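Transglutaminase-like enzymes, putative cysteine protease (Cytophaga hutchinsonii, PDB 3ISR) probably acts as a cysteine-dependent hydrolase of the transglutaminase-like superfamily, although its substrate remains unknown. Local coordinates at residues 102-106 against 107-111; 185-188 against 189-193; 220-224 against 225-229. One frame throughout, in Å; residues are numbered along the deposited sequence.

Contact 1. Residues 102-106 against 107-111; sequences ETVPV and VDLDG
V104 and L109 close the tight side of this short turn, their side chains crossing at about a right angle. CG1 of V104 fits against the fork of the leucine, 3.8 Å from both CD1 and CD2 of L109, and it is carried there by a chi1 of 169°, which sets it anti to the V104 backbone N. P198 packs against both residues, I114 adds to the cover of L109, and V106 rests on L117. The backbone bonds hold the turn. D108 N bonds to P105 O at 2.9 Å, and L109 N to V106 O at 3.3 Å. A weak bond of 3.4 Å from L109 N to P105 O gives that oxygen a second donor. The other side is looser: P105 and D108 are exposed and merely brush each other, P105 CB lying 4.1 Å from D108 OD2. V106 and V107 instead meet T29 of the second subunit, and R71 of that subunit donates a hydrogen bond to the carbonyl oxygen of L109. An inverse gamma turn centred on P105 thus runs into a short 3-10 segment, marked by two successive i to i+3 bonds.

Contact 2. Residues 185-188 against 189-193; sequences AHLG and IALCR
L187 turns its CG anti to the backbone N (chi1 -177°), whereas L191, one helical turn on, sets its CG anti to the carbonyl carbon (chi1 -67°), and these two settings bring the branched ends together. CG of L187 meets CD1 of L191 at 3.9 Å, and the two chains cross obliquely. I189 has the same kind of first torsion as L191 (chi1 -69°), which lays its longer branch back along the preceding turn: CG1 comes to 3.2 Å from the carbonyl O of A185, and CD1 to 3.3 Å from the same oxygen. Its other branch, CG2, sits over the centre of the R193 guanidinium, 3.2 Å above the plane, a snug fit that leaves the edges of the flat group to polar partners. S120 and the carbonyl oxygens of A199 and R247 accept hydrogen bonds from the terminal nitrogens, so this buried charge is gripped from several directions and probably fixed in its rotation. Four regular i to i+4 bonds run beneath the side chains, from the backbone N of I189, A190, L191 and C192 to the carbonyls of A185, H186, L187 and G188; A190 N to H186 O is 2.9 Å. In relatives of this superfamily the catalytic cysteine begins the equivalent helix, so the part described here probably lies just downstream of the active-site end. Helix 170-176 packs on L187 and A190, helix 142-156 on L187, L191 and C192, and strand 199-206 on A185, I189 and C192, while the H186 ring meets those of Y122 and Y201 with planes not far from parallel.

Contact 3. Residues 220-224 against 225-229; sequences AYIGG and NWIIF
Y221 points an edge of its ring at the face of W226 in a T-shaped pair, the planes 63° apart. CD1 of Y221 stands 3.5 Å from CE2 of W226, and CB of Y221 lies over the six-membered ring, 3.8 Å from its centroid, in a CH-pi contact. The indole reaches back across the partner strand because its CG is anti to the W226 carbonyl carbon (chi1 -72°), and R200 makes a cation-pi contact with it. The two residues form a non-hydrogen-bonded antiparallel pair, flanked by the hydrogen-bonded pairs A220 with I227 and I222 with N225; in the first, I227 N bonds to A220 O at 2.8 Å. A type I' turn through G223 and G224 makes this a tight two-residue beta hairpin of the sheet that also holds strand 199-206. With an alanine in place of W226, the edge of Y221 would probably lose the face it abuts, leaving the phenol freer to turn and R200 without its cation-pi partner. On the other face of the hairpin, CD1 of I222 meets the edge of the F229 ring at 3.9 Å from CE2, the two side chains crossing at about a right angle. A220 CB also approaches F229 CE2, at 4.1 Å, and helix 142-156 packs on all three.

How the contacts relate
From the N terminus the contacts come in series, none nested in or crossing another; contacts 1 and 3 close a turn, while contact 2 lies within a helix. Contact 1 turns the long loop between strand 78-96 and helix 129-136, contact 2 is part of helix 181-194, and contact 3 closes the hairpin of strands 215-222 and 225-229. Contacts 1 and 3 touch directly, L109 CD2 lying 3.6 Å from Y221 CE2, so the loop packs on the hairpin; P198, next to contact 1, also bonds through its backbone to Y221. Contacts 2 and 3 come within about 4 Å at their nearest atoms without touching, yet both pack on V146 of helix 142-156.

Contact 1. Residues 102-106 against 107-111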
loop_
_atom_site.group_PDB
_atom_site.type_symbol
_atom_site.label_atom_id
_atom_site.label_comp_id
_atom_site.label_asym_id
_atom_site.label_seq_id
_atom_site.Cartn_x
_atom_site.Cartn_y
_atom_site.Cartn_z
ATOM N N GLU B 102 -34.556 -2.881 -3.275
ATOM C CA GLU B 102 -33.725 -1.799 -2.735
ATOM C C GLU B 102 -32.364 -2.352 -2.272
ATOM O O GLU B 102 -31.343 -1.671 -2.405
ATOM C CB GLU B 102 -34.440 -1.047 -1.601
ATOM N N THR B 103 -32.355 -3.590 -1.759
ATOM C CA THR B 103 -31.119 -4.283 -1.354
ATOM C C THR B 103 -31.169 -5.800 -1.642
ATOM O O THR B 103 -32.231 -6.348 -1.948
ATOM C CB THR B 103 -30.806 -4.077 0.153
ATOM O OG1 THR B 103 -31.932 -4.476 0.948
ATOM C CG2 THR B 103 -30.452 -2.612 0.463
ATOM N N VAL B 104 -30.018 -6.472 -1.533
ATOM C CA VAL B 104 -29.964 -7.947 -1.637
ATOM C C VAL B 104 -30.312 -8.585 -0.268
ATOM O O VAL B 104 -29.690 -8.231 0.753
ATOM C CB VAL B 104 -28.576 -8.455 -2.185
ATOM C CG1 VAL B 104 -28.428 -9.987 -2.041
ATOM C CG2 VAL B 104 -28.398 -8.059 -3.655
ATOM N N PRO B 105 -31.300 -9.513 -0.235
ATOM C CA PRO B 105 -31.768 -10.087 1.050
ATOM C C PRO B 105 -30.805 -11.159 1.605
ATOM O O PRO B 105 -31.027 -12.361 1.413
ATOM C CB PRO B 105 -33.103 -10.721 0.659
ATOM C CG PRO B 105 -32.856 -11.190 -0.758
ATOM C CD PRO B 105 -32.005 -10.118 -1.387
ATOM N N VAL B 106 -29.746 -10.710 2.284
ATOM C CA VAL B 106 -28.660 -11.596 2.718
ATOM C C VAL B 106 -29.158 -12.800 3.515
ATOM O O VAL B 106 -28.709 -13.921 3.294
ATOM C CB VAL B 106 -27.549 -10.834 3.492
ATOM C CG1 VAL B 106 -26.482 -11.796 3.994
ATOM C CG2 VAL B 106 -26.898 -9.804 2.600
ATOM N N VAL B 107 -30.114 -12.569 4.415
ATOM C CA VAL B 107 -30.618 -13.633 5.256
ATOM C C VAL B 107 -31.210 -14.796 4.441
ATOM O O VAL B 107 -31.276 -15.920 4.940
ATOM C CB VAL B 107 -31.600 -13.099 6.336
ATOM C CG1 VAL B 107 -33.016 -12.819 5.769
ATOM C CG2 VAL B 107 -31.658 -14.050 7.541
ATOM N N ASP B 108 -31.600 -14.528 3.189
ATOM C CA ASP B 108 -32.316 -15.509 2.354
ATOM C C ASP B 108 -31.499 -16.114 1.205
ATOM O O ASP B 108 -31.987 -17.020 0.518
ATOM C CB ASP B 108 -33.596 -14.886 1.786
ATOM C CG ASP B 108 -34.632 -14.570 2.870
ATOM O OD1 ASP B 108 -34.787 -15.373 3.818
ATOM O OD2 ASP B 108 -35.291 -13.509 2.771
ATOM N N LEU B 109 -30.277 -15.618 0.990
ATOM C CA LEU B 109 -29.414 -16.135 -0.080
ATOM C C LEU B 109 -29.047 -17.600 0.138
ATOM O O LEU B 109 -28.797 -18.021 1.281
ATOM C CB LEU B 109 -28.128 -15.308 -0.189
ATOM C CG LEU B 109 -28.277 -13.846 -0.627
ATOM C CD1 LEU B 109 -26.963 -13.104 -0.536
ATOM C CD2 LEU B 109 -28.869 -13.757 -2.061
ATOM N N ASP B 110 -29.004 -18.369 -0.951
ATOM C CA ASP B 110 -28.455 -19.727 -0.907
ATOM C C ASP B 110 -27.041 -19.656 -0.336
ATOM O O ASP B 110 -26.295 -18.719 -0.618
ATOM C CB ASP B 110 -28.387 -20.346 -2.306
ATOM C CG ASP B 110 -29.759 -20.777 -2.850
ATOM O OD1 ASP B 110 -30.807 -20.603 -2.190
ATOM O OD2 ASP B 110 -29.783 -21.309 -3.974
ATOM N N GLY B 111 -26.682 -20.650 0.470
ATOM C CA GLY B 111 -25.383 -20.709 1.116
ATOM C C GLY B 111 -24.225 -20.607 0.142
ATOM O O GLY B 111 -23.186 -20.017 0.471
#

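Contact 2. Residues 185-188 against 189-193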
loop_
_atom_site.group_PDB
_atom_site.type_symbol
_atom_site.label_atom_id
_atom_site.label_comp_id
_atom_site.label_asym_id
_atom_site.label_seq_id
_atom_site.Cartn_x
_atom_site.Cartn_y
_atom_site.Cartn_z
ATOM N N ALA B 185 -12.616 -5.946 -14.076
ATOM C CA ALA B 185 -13.480 -6.944 -13.434
ATOM C C ALA B 185 -13.284 -6.910 -11.924
ATOM O O ALA B 185 -14.258 -6.901 -11.146
ATOM C CB ALA B 185 -13.155 -8.334 -13.958
ATOM N N HIS B 186 -12.029 -6.905 -11.482
ATOM C CA HIS B 186 -11.774 -6.937 -10.035
ATOM C C HIS B 186 -12.363 -5.707 -9.382
ATOM O O HIS B 186 -12.896 -5.780 -8.282
ATOM C CB HIS B 186 -10.258 -6.962 -9.733
ATOM C CG HIS B 186 -9.595 -8.290 -9.966
ATOM N ND1 HIS B 186 -10.234 -9.498 -9.793
ATOM C CD2 HIS B 186 -8.321 -8.587 -10.308
ATOM C CE1 HIS B 186 -9.389 -10.488 -10.043
ATOM N NE2 HIS B 186 -8.220 -9.960 -10.353
ATOM N N LEU B 187 -12.264 -4.556 -10.057
ATOM C CA LEU B 187 -12.797 -3.338 -9.463
ATOM C C LEU B 187 -14.336 -3.296 -9.376
ATOM O O LEU B 187 -14.892 -2.900 -8.349
ATOM C CB LEU B 187 -12.245 -2.098 -10.179
ATOM C CG LEU B 187 -12.686 -0.754 -9.595
ATOM C CD1 LEU B 187 -12.264 -0.674 -8.086
ATOM C CD2 LEU B 187 -12.058 0.393 -10.415
ATOM N N GLY B 188 -15.019 -3.762 -10.410
ATOM C CA GLY B 188 -16.485 -3.896 -10.359
ATOM C C GLY B 188 -16.900 -4.820 -9.218
ATOM O O GLY B 188 -17.817 -4.507 -8.461
ATOM N N ILE B 189 -16.205 -5.947 -9.085
ATOM C CA ILE B 189 -16.515 -6.925 -8.020
ATOM C C ILE B 189 -16.322 -6.284 -6.655
ATOM O O ILE B 189 -17.201 -6.372 -5.789
ATOM C CB ILE B 189 -15.618 -8.171 -8.121
ATOM C CG1 ILE B 189 -15.975 -8.989 -9.361
ATOM C CG2 ILE B 189 -15.781 -9.061 -6.877
ATOM C CD1 ILE B 189 -14.850 -9.912 -9.803
ATOM N N ALA B 190 -15.190 -5.609 -6.466
ATOM C CA ALA B 190 -14.915 -5.009 -5.160
ATOM C C ALA B 190 -15.967 -3.989 -4.789
ATOM O O ALA B 190 -16.416 -3.960 -3.658
ATOM C CB ALA B 190 -13.518 -4.364 -5.124
ATOM N N LEU B 191 -16.332 -3.132 -5.737
ATOM C CA LEU B 191 -17.327 -2.096 -5.461
ATOM C C LEU B 191 -18.707 -2.675 -5.197
ATOM O O LEU B 191 -19.418 -2.190 -4.321
ATOM C CB LEU B 191 -17.338 -1.046 -6.586
ATOM C CG LEU B 191 -16.064 -0.186 -6.702
ATOM C CD1 LEU B 191 -16.046 0.560 -8.037
ATOM C CD2 LEU B 191 -15.922 0.814 -5.522
ATOM N N CYS B 192 -19.083 -3.735 -5.920
ATOM C CA CYS B 192 -20.350 -4.435 -5.616
ATOM C C CYS B 192 -20.362 -5.007 -4.210
ATOM O O CYS B 192 -21.300 -4.784 -3.450
ATOM C CB CYS B 192 -20.579 -5.596 -6.562
ATOM S SG CYS B 192 -21.124 -5.117 -8.188
ATOM N N ARG B 193 -19.330 -5.779 -3.871
ATOM C CA ARG B 193 -19.285 -6.369 -2.538
ATOM C C ARG B 193 -19.272 -5.303 -1.450
ATOM O O ARG B 193 -19.822 -5.510 -0.362
ATOM C CB ARG B 193 -18.057 -7.262 -2.375
ATOM C CG ARG B 193 -18.093 -8.491 -3.254
ATOM C CD ARG B 193 -16.935 -9.431 -2.907
ATOM N NE ARG B 193 -16.883 -10.522 -3.887
ATOM C CZ ARG B 193 -15.767 -11.100 -4.299
ATOM N NH1 ARG B 193 -14.591 -10.723 -3.772
ATOM N NH2 ARG B 193 -15.828 -12.044 -5.239
#

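Contact 3. Residues 220-224 against 225-229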
loop_
_atom_site.group_PDB
_atom_site.type_symbol
_atom_site.label_atom_id
_atom_site.label_comp_id
_atom_site.label_asym_id
_atom_site.label_seq_id
_atom_site.Cartn_x
_atom_site.Cartn_y
_atom_site.Cartn_z
ATOM N N ALA B 220 -22.963 -10.064 -11.069
ATOM C CA ALA B 220 -23.524 -9.701 -9.774
ATOM C C ALA B 220 -24.789 -10.504 -9.567
ATOM O O ALA B 220 -25.540 -10.739 -10.519
ATOM C CB ALA B 220 -23.839 -8.207 -9.719
ATOM N N TYR B 221 -25.065 -10.876 -8.322
ATOM C CA TYR B 221 -26.248 -11.680 -8.053
ATOM C C TYR B 221 -27.381 -10.755 -7.695
ATOM O O TYR B 221 -27.383 -10.151 -6.614
ATOM C CB TYR B 221 -25.976 -12.665 -6.926
ATOM C CG TYR B 221 -27.032 -13.722 -6.748
ATOM C CD1 TYR B 221 -27.060 -14.856 -7.578
ATOM C CD2 TYR B 221 -27.981 -13.618 -5.736
ATOM C CE1 TYR B 221 -28.025 -15.861 -7.408
ATOM C CE2 TYR B 221 -28.948 -14.633 -5.551
ATOM C CZ TYR B 221 -28.948 -15.742 -6.388
ATOM O OH TYR B 221 -29.890 -16.739 -6.212
ATOM N N ILE B 222 -28.335 -10.636 -8.614
ATOM C CA ILE B 222 -29.400 -9.651 -8.513
ATOM C C ILE B 222 -30.725 -10.341 -8.773
ATOM O O ILE B 222 -30.932 -10.922 -9.850
ATOM C CB ILE B 222 -29.259 -8.513 -9.570
ATOM C CG1 ILE B 222 -27.873 -7.851 -9.498
ATOM C CG2 ILE B 222 -30.377 -7.480 -9.376
ATOM C CD1 ILE B 222 -27.559 -6.950 -10.689
ATOM N N GLY B 223 -31.610 -10.281 -7.786
ATOM C CA GLY B 223 -32.944 -10.873 -7.919
ATOM C C GLY B 223 -32.894 -12.356 -8.217
ATOM O O GLY B 223 -33.733 -12.871 -8.953
ATOM N N GLY B 224 -31.912 -13.049 -7.651
ATOM C CA GLY B 224 -31.851 -14.501 -7.792
ATOM C C GLY B 224 -31.102 -15.014 -9.019
ATOM O O GLY B 224 -31.041 -16.219 -9.255
ATOM N N ASN B 225 -30.506 -14.099 -9.776
ATOM C CA ASN B 225 -29.782 -14.458 -10.983
ATOM C C ASN B 225 -28.427 -13.805 -11.021
ATOM O O ASN B 225 -28.301 -12.655 -10.627
ATOM C CB ASN B 225 -30.559 -13.999 -12.216
ATOM C CG ASN B 225 -31.915 -14.669 -12.323
ATOM O OD1 ASN B 225 -32.947 -14.008 -12.266
ATOM N ND2 ASN B 225 -31.918 -15.987 -12.462
ATOM N N TRP B 226 -27.434 -14.515 -11.556
ATOM C CA TRP B 226 -26.125 -13.908 -11.828
ATOM C C TRP B 226 -26.242 -13.105 -13.128
ATOM O O TRP B 226 -26.545 -13.674 -14.188
ATOM C CB TRP B 226 -25.044 -14.988 -11.952
ATOM C CG TRP B 226 -24.705 -15.610 -10.668
ATOM C CD1 TRP B 226 -25.098 -16.840 -10.218
ATOM C CD2 TRP B 226 -23.912 -15.026 -9.616
ATOM N NE1 TRP B 226 -24.589 -17.062 -8.948
ATOM C CE2 TRP B 226 -23.859 -15.965 -8.562
ATOM C CE3 TRP B 226 -23.236 -13.804 -9.474
ATOM C CZ2 TRP B 226 -23.141 -15.728 -7.371
ATOM C CZ3 TRP B 226 -22.525 -13.558 -8.273
ATOM C CH2 TRP B 226 -22.492 -14.516 -7.245
ATOM N N ILE B 227 -26.067 -11.786 -13.033
ATOM C CA ILE B 227 -26.222 -10.908 -14.170
ATOM C C ILE B 227 -24.821 -10.465 -14.567
ATOM O O ILE B 227 -24.072 -9.987 -13.720
ATOM C CB ILE B 227 -27.050 -9.654 -13.824
ATOM C CG1 ILE B 227 -28.438 -10.015 -13.236
ATOM C CG2 ILE B 227 -27.188 -8.734 -15.053
ATOM C CD1 ILE B 227 -29.355 -10.869 -14.155
ATOM N N ILE B 228 -24.499 -10.587 -15.850
ATOM C CA ILE B 228 -23.165 -10.261 -16.337
ATOM C C ILE B 228 -22.963 -8.776 -16.647
ATOM O O ILE B 228 -23.866 -8.100 -17.156
ATOM C CB ILE B 228 -22.786 -11.146 -17.556
ATOM C CG1 ILE B 228 -21.259 -11.094 -17.772
ATOM C CG2 ILE B 228 -23.568 -10.749 -18.809
ATOM C CD1 ILE B 228 -20.668 -12.399 -18.273
ATOM N N PHE B 229 -21.765 -8.269 -16.347
ATOM C CA PHE B 229 -21.425 -6.854 -16.571
ATOM C C PHE B 229 -19.986 -6.772 -17.051
ATOM O O PHE B 229 -19.162 -7.582 -16.655
ATOM C CB PHE B 229 -21.518 -6.052 -15.275
ATOM C CG PHE B 229 -22.918 -5.885 -14.763
ATOM C CD1 PHE B 229 -23.664 -4.763 -15.098
ATOM C CD2 PHE B 229 -23.487 -6.855 -13.937
ATOM C CE1 PHE B 229 -24.981 -4.605 -14.617
ATOM C CE2 PHE B 229 -24.801 -6.718 -13.462
ATOM C CZ PHE B 229 -25.546 -5.591 -13.802
#